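Local coordinates for mRNA export protein (Chaetomium thermophilum, PDB 4WPM) that probably carries mRNA from the nucleus to the cytoplasm and is represented here by its RNA recognition motif domain, at residues A[25-28]-A[29-32]. Numbering follows the deposited sequence.
Sequences LGLK and NSKA
Leu-27 lays its CD1 methyl alongside the hydroxyl of Ser-30, 3.7 Å from OG, and the same methyl reaches the CB of Ala-32 at 4.3 Å. CG stands anti to the backbone N of Leu-27 (chi1 -177°), which carries the isopropyl end along the chain that follows, while Val-67 and Leu-43 pack on it from strand 66-71 and helix 40-51. Two donors of Ser-30 grip the carbonyl oxygen of Leu-27. OG of Ser-30 donates to O of Leu-27 at 2.9 Å, tilted only 19° from the carbonyl plane; the N of Ser-30, 3.1 Å from that Leu-27 O, comes from above the plane and closes a type I beta turn from Leu-27 to Ser-30. The hydroxyl also accepts a weak bond from the N of Ala-32, so it bridges the turn to the next residues. With an alanine here the Leu-27 oxygen would probably lose one of these two donors, and the N of Ala-32 its side-chain acceptor. Just upstream, Asn-29 N bonds weakly to Gly-26 O, and OD1 of Asn-29 lies 3.8 Å from the CA of Gly-26, whose phi of 118° suits glycine. The extended chain of Lys-28 leads away from the turn, its NZ hydrogen-bonded to O of Glu-96 of the second subunit. The tight turn redirects the chain after strand 20-25, in the loop between the first strand and first helix of an RRM fold.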
ATOM      1  N   LEU A  25      -5.361   1.368   4.317  1.00 15.14           N
ATOM      2  CA  LEU A  25      -3.967   1.789   4.394  1.00 14.49           C
ATOM      3  C   LEU A  25      -3.713   2.568   5.681  1.00 16.98           C
ATOM      4  O   LEU A  25      -4.566   3.341   6.117  1.00 17.40           O
ATOM      5  CB  LEU A  25      -3.608   2.648   3.180  1.00 13.21           C
ATOM      6  CG  LEU A  25      -2.134   2.981   2.948  1.00 12.29           C
ATOM      7  CD1 LEU A  25      -1.290   1.725   2.774  1.00 13.21           C
ATOM      8  CD2 LEU A  25      -2.003   3.892   1.739  1.00 12.18           C
ATOM      9  N   GLY A  26      -2.543   2.361   6.281  1.00 19.06           N
ATOM     10  CA  GLY A  26      -2.131   3.122   7.450  1.00 23.47           C
ATOM     11  C   GLY A  26      -1.923   2.297   8.708  1.00 29.62           C
ATOM     12  O   GLY A  26      -1.521   2.834   9.741  1.00 44.76           O
ATOM     13  N   LEU A  27      -2.193   0.998   8.633  1.00 22.17           N
ATOM     14  CA  LEU A  27      -2.022   0.124   9.791  1.00 18.15           C
ATOM     15  C   LEU A  27      -0.545  -0.027  10.138  1.00 18.40           C
ATOM     16  O   LEU A  27      -0.182  -0.147  11.307  1.00 13.11           O
ATOM     17  CB  LEU A  27      -2.643  -1.252   9.534  1.00 14.93           C
ATOM     18  CG  LEU A  27      -2.589  -2.233  10.709  1.00 15.04           C
ATOM     19  CD1 LEU A  27      -3.391  -1.716  11.896  1.00 13.01           C
ATOM     20  CD2 LEU A  27      -3.084  -3.608  10.292  1.00 16.20           C
ATOM     21  N   LYS A  28       0.301  -0.020   9.112  1.00 26.04           N
ATOM     22  CA  LYS A  28       1.739  -0.176   9.295  1.00 33.75           C
ATOM     23  C   LYS A  28       2.327   0.997  10.073  1.00 29.41           C
ATOM     24  O   LYS A  28       3.284   0.835  10.830  1.00 29.50           O
ATOM     25  CB  LYS A  28       2.431  -0.297   7.936  1.00 46.75           C
ATOM     26  CG  LYS A  28       3.838  -0.866   7.993  1.00 57.99           C
ATOM     27  CD  LYS A  28       4.561  -0.654   6.673  1.00 63.46           C
ATOM     28  CE  LYS A  28       5.812  -1.508   6.568  1.00 66.50           C
ATOM     29  NZ  LYS A  28       6.584  -1.204   5.331  1.00 67.44           N
ATOM     30  N   ASN A  29       1.747   2.177   9.879  1.00 23.74           N
ATOM     31  CA  ASN A  29       2.206   3.383  10.555  1.00 19.50           C
ATOM     32  C   ASN A  29       1.681   3.481  11.984  1.00 17.24           C
ATOM     33  O   ASN A  29       2.109   4.341  12.754  1.00 17.53           O
ATOM     34  CB  ASN A  29       1.782   4.623   9.767  1.00 20.46           C
ATOM     35  CG  ASN A  29       2.123   4.523   8.293  1.00 25.33           C
ATOM     36  OD1 ASN A  29       1.268   4.726   7.431  1.00 31.89           O
ATOM     37  ND2 ASN A  29       3.379   4.209   7.996  1.00 24.57           N
ATOM     38  N   SER A  30       0.753   2.596  12.333  1.00 14.94           N
ATOM     39  CA  SER A  30       0.085   2.657  13.626  1.00 16.94           C
ATOM     40  C   SER A  30       0.861   1.911  14.708  1.00 23.70           C
ATOM     41  O   SER A  30       1.807   1.178  14.418  1.00 22.86           O
ATOM     42  CB  SER A  30      -1.327   2.082  13.511  1.00 15.27           C
ATOM     43  OG  SER A  30      -1.336   0.691  13.781  1.00 16.55           O
ATOM     44  N   LYS A  31       0.449   2.106  15.956  1.00 21.13           N
ATOM     45  CA  LYS A  31       1.071   1.433  17.090  1.00 20.10           C
ATOM     46  C   LYS A  31       0.718  -0.051  17.123  1.00 16.36           C
ATOM     47  O   LYS A  31       1.451  -0.860  17.691  1.00 15.22           O
ATOM     48  CB  LYS A  31       0.647   2.099  18.399  1.00 24.57           C
ATOM     49  CG  LYS A  31       1.458   3.336  18.745  1.00 25.48           C
ATOM     50  CD  LYS A  31       0.574   4.448  19.279  1.00 25.07           C
ATOM     51  CE  LYS A  31       1.397   5.603  19.820  1.00 19.74           C
ATOM     52  NZ  LYS A  31       0.872   6.097  21.123  1.00 17.25           N
ATOM     53  N   ALA A  32      -0.410  -0.401  16.514  1.00 12.91           N
ATOM     54  CA  ALA A  32      -0.873  -1.784  16.496  1.00 13.07           C
ATOM     55  C   ALA A  32      -0.010  -2.654  15.586  1.00 13.51           C
ATOM     56  O   ALA A  32      -0.106  -3.880  15.621  1.00 12.97           O
ATOM     57  CB  ALA A  32      -2.327  -1.844  16.056  1.00 12.42           C
TER
HETATM   58  O   HOH W   1       4.229   2.387  13.690  1.00 20.21           O